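Local coordinates for hypothetical protein (Staphylococcus aureus subsp. aureus, PDB 2IL5) that is of unknown function but has the helix-grip fold of the Bet v 1-like clan and belongs to the Activator of Hsp90 ATPase homolog 1-like family, at residues K23-P26 / E27-Y30; M44-A47 / R48-K51. All blocks are in the same frame, centred on the assembly; numbering follows the deposited sequence.

Contact 1 (K23-P26 / E27-Y30); sequences KFSP and ELVY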
# COMPACT_ATOMS: atom_id res chain seq x y z
N LYS A 23 -1.97 -5.68 -18.35
CA LYS A 23 -2.87 -6.32 -19.29
C LYS A 23 -4.16 -6.82 -18.62
O LYS A 23 -5.17 -7.04 -19.28
CB LYS A 23 -2.16 -7.51 -19.96
CG LYS A 23 -1.79 -8.60 -18.95
CD LYS A 23 -1.08 -9.77 -19.57
CE LYS A 23 -0.54 -10.66 -18.48
NZ LYS A 23 0.67 -11.42 -18.93
N PHE A 24 -4.11 -7.05 -17.31
CA PHE A 24 -5.28 -7.51 -16.55
C PHE A 24 -6.43 -6.51 -16.58
O PHE A 24 -6.18 -5.33 -16.67
CB PHE A 24 -4.89 -7.70 -15.09
CG PHE A 24 -3.70 -8.56 -14.91
CD1 PHE A 24 -3.71 -9.88 -15.37
CD2 PHE A 24 -2.57 -8.08 -14.27
CE1 PHE A 24 -2.58 -10.70 -15.19
CE2 PHE A 24 -1.46 -8.89 -14.09
CZ PHE A 24 -1.46 -10.19 -14.54
N SER A 25 -7.67 -7.01 -16.51
CA SER A 25 -8.88 -6.18 -16.34
C SER A 25 -8.88 -5.38 -15.00
O SER A 25 -8.29 -5.84 -14.00
CB SER A 25 -10.14 -7.04 -16.45
OG SER A 25 -10.33 -7.82 -15.28
N PRO A 26 -9.51 -4.17 -14.98
CA PRO A 26 -9.60 -3.38 -13.73
C PRO A 26 -10.15 -4.19 -12.59
O PRO A 26 -9.65 -4.11 -11.48
CB PRO A 26 -10.57 -2.25 -14.10
CG PRO A 26 -10.31 -2.03 -15.54
CD PRO A 26 -10.10 -3.44 -16.11
N GLU A 27 -11.18 -4.96 -12.88
CA GLU A 27 -11.71 -5.95 -11.96
C GLU A 27 -10.69 -6.91 -11.33
O GLU A 27 -10.82 -7.25 -10.15
CB GLU A 27 -12.76 -6.79 -12.68
CG GLU A 27 -12.89 -8.18 -12.09
CD GLU A 27 -14.13 -8.89 -12.52
OE1 GLU A 27 -14.36 -9.02 -13.75
OE2 GLU A 27 -14.87 -9.35 -11.62
N LEU A 28 -9.75 -7.42 -12.13
CA LEU A 28 -8.71 -8.33 -11.61
C LEU A 28 -7.70 -7.60 -10.72
O LEU A 28 -7.31 -8.12 -9.68
CB LEU A 28 -8.00 -9.11 -12.72
CG LEU A 28 -8.78 -10.30 -13.32
CD1 LEU A 28 -7.94 -10.94 -14.38
CD2 LEU A 28 -9.24 -11.36 -12.29
N VAL A 29 -7.30 -6.39 -11.13
CA VAL A 29 -6.44 -5.56 -10.29
C VAL A 29 -7.14 -5.05 -9.02
O VAL A 29 -6.54 -5.07 -7.94
CB VAL A 29 -5.82 -4.38 -11.08
CG1 VAL A 29 -4.82 -3.63 -10.19
CG2 VAL A 29 -5.10 -4.94 -12.32
N TYR A 30 -8.40 -4.64 -9.14
CA TYR A 30 -9.17 -4.14 -8.00
C TYR A 30 -9.34 -5.24 -6.97
O TYR A 30 -9.20 -5.01 -5.79
CB TYR A 30 -10.53 -3.59 -8.46
CG TYR A 30 -11.45 -3.09 -7.34
CD1 TYR A 30 -12.45 -3.92 -6.79
CD2 TYR A 30 -11.33 -1.77 -6.85
CE1 TYR A 30 -13.29 -3.47 -5.77
CE2 TYR A 30 -12.15 -1.31 -5.82
CZ TYR A 30 -13.13 -2.15 -5.28
OH TYR A 30 -13.96 -1.66 -4.28

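Contact 2 (M44-A47 / R48-K51); sequences MTSA and RTNK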
# COMPACT_ATOMS: atom_id res chain seq x y z
N MSE A 44 2.04 -5.73 2.16
CA MSE A 44 2.89 -5.68 3.38
C MSE A 44 3.16 -7.05 3.99
O MSE A 44 3.57 -7.17 5.13
CB MSE A 44 2.28 -4.76 4.45
CG MSE A 44 1.67 -3.49 3.92
SE MSE A 44 2.94 -2.05 3.85
CE MSE A 44 3.57 -1.97 5.71
N THR A 45 2.92 -8.08 3.20
CA THR A 45 3.12 -9.42 3.67
C THR A 45 3.31 -10.37 2.48
O THR A 45 3.37 -9.92 1.33
CB THR A 45 1.95 -9.78 4.58
OG1 THR A 45 2.25 -10.97 5.33
CG2 THR A 45 0.65 -9.92 3.79
N SER A 46 3.44 -11.67 2.74
CA SER A 46 3.44 -12.67 1.65
C SER A 46 2.89 -13.99 2.16
O SER A 46 2.69 -14.15 3.39
CB SER A 46 4.84 -12.85 1.04
OG SER A 46 5.71 -13.44 1.99
N ALA A 47 2.62 -14.92 1.24
CA ALA A 47 2.09 -16.23 1.58
C ALA A 47 2.88 -16.89 2.71
O ALA A 47 2.28 -17.41 3.66
CB ALA A 47 2.04 -17.16 0.34
N ARG A 48 4.22 -16.84 2.61
CA ARG A 48 5.08 -17.52 3.57
C ARG A 48 5.36 -16.82 4.86
O ARG A 48 5.60 -17.48 5.87
CB ARG A 48 6.39 -17.99 2.93
CG ARG A 48 6.19 -19.33 2.28
CD ARG A 48 7.44 -19.83 1.59
NE ARG A 48 8.36 -20.56 2.45
CZ ARG A 48 8.15 -21.79 2.94
NH1 ARG A 48 9.08 -22.38 3.67
NH2 ARG A 48 7.01 -22.41 2.72
N THR A 49 5.37 -15.48 4.85
CA THR A 49 5.65 -14.74 6.08
C THR A 49 4.39 -14.30 6.83
O THR A 49 4.46 -13.91 8.00
CB THR A 49 6.57 -13.55 5.81
OG1 THR A 49 5.96 -12.68 4.84
CG2 THR A 49 7.95 -14.07 5.31
N ASN A 50 3.23 -14.37 6.18
CA ASN A 50 2.00 -13.95 6.85
C ASN A 50 1.65 -14.81 8.07
O ASN A 50 1.61 -16.05 7.98
CB ASN A 50 0.82 -13.88 5.89
CG ASN A 50 -0.36 -13.14 6.50
OD1 ASN A 50 -1.44 -13.72 6.63
ND2 ASN A 50 -0.16 -11.85 6.88
N LYS A 51 1.39 -14.12 9.18
CA LYS A 51 1.03 -14.74 10.46
C LYS A 51 -0.47 -14.69 10.66
O LYS A 51 -1.12 -15.70 10.91
CB LYS A 51 1.67 -13.97 11.60
CG LYS A 51 3.05 -14.34 11.94
CD LYS A 51 3.33 -13.92 13.36
CE LYS A 51 2.81 -14.96 14.38
NZ LYS A 51 3.49 -16.31 14.27
O HOH W 1 5.43 -16.37 0.31

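Contact 1 (K23-P26 / E27-Y30)
S25 and L28 meet where the chain leaves extended backbone angles at F24 and S25 and turns at P26 into the helix 26-32, whose first regular bonds run from V29 N to S25 O (3.1 Å, nearly straight at 166°) and from Y30 N to P26 O (2.7 Å). S25 is the N-cap. With chi1 at 74°, its OG lies between the backbone N and the carbonyl carbon and swings forward to accept from L28 N at 3.2 Å. A second, weak and strongly bent bond joins L28 N to S25 O, which also receives V29 N. Serine suits the position because its short hydroxyl reaches an amide N-H of the first turn that has no earlier helical carbonyl to serve it. The same OG lies 3.5 Å from L28 CG and touches E27 CB, so hydrocarbon packs beside the cap.

P26 fits the first helical turn: it has no N-H to give, none is needed there, and its ring holds phi at a helical value. F24 and V29, at N' and N4, form a hydrophobic staple. CB of F24 rests 3.9 Å from V29 CG2 and also touches L28 CB, while its ring leads off to meet that of Y162 and pack on I165 of the helix 136-166. V29 CG2 can meet F24 CB because it lies beside its own backbone N, anti to the carbonyl carbon; the buried valine packs further on M161 and on F110 and M120 of the sheet.

This starts the short helix after the first strand of the helix-grip fold: one serine's two oxygens satisfy the first-turn amides of L28 and V29, while apolar contacts anchor it to helix 136-166 and the sheet.

Contact 2 (M44-A47 / R48-K51)
T45 reaches forward across the turn to N50, its OG1 accepting a hydrogen bond from ND2 at 3.0 Å. The threonine hydroxyl lies anti to its own backbone N (chi1 -166°), which directs it at the asparagine; the bond is moderately bent, with OG1 tilted 20° out of the amide plane of N50. OG1 has a further partner in D67 OD1, so a buried threonine hydroxyl is held from two residues. The amide of N50 is itself fixed by a second bond, from ND2 to the backbone carbonyl of E52.

S46 O accepts N50 N at 2.9 Å, an i to i+4 bond closing a single helical (alpha) turn round A47, R48 and T49, and a weak, bent one from T49 N at 3.3 Å. The serine OG approaches T49 OG1 to 3.0 Å, although the proton of that serine hydroxyl has another acceptor within reach. T49 OG1 is bonded to D67 OD1 as well, so one carboxylate oxygen gathers the hydroxyls of T45 and T49. Short hydroxyl side chains suit such a tight turn, reaching nearby polar atoms with little bulk.

A47 (phi/psi -49/-45) begins the turn in a helical conformation, which alanine readily adopts, its CB directed away from the residues that follow. The next amide, R48 N, is bonded to a water at 2.6 Å, which also makes a weak contact with S46 OG.

The turn delivers the chain from the loop after helix 36-39 into its second strand, 50-55, outermost in the sheet, with backbone hydrogen bonds of T49 with Q68 and of K51 with V66 on strand 62-68; T45 and N50 pack on I65, and S46 touches K160 of helix 136-166.

Following the chain from the N terminus, strand 12-22 ends just before contact 1, which turns the backbone into helix 26-32. Helix 36-39 comes next, and contact 2 then closes the loop leading into strand 50-55. The two are in series, neither nested nor crossing, with centres about 22 Å apart and nearest atoms about 13 Å apart. In chain order, contact 1 stands at the start and contact 2 at the end of the helical connection between strands 12-22 and 50-55, the outermost strands of the seven-stranded antiparallel sheet. Both also touch the long helix 136-166: contact 1 through F24, L28 and V29, contact 2 through M44 and S46, linking that helix to both ends of the connection.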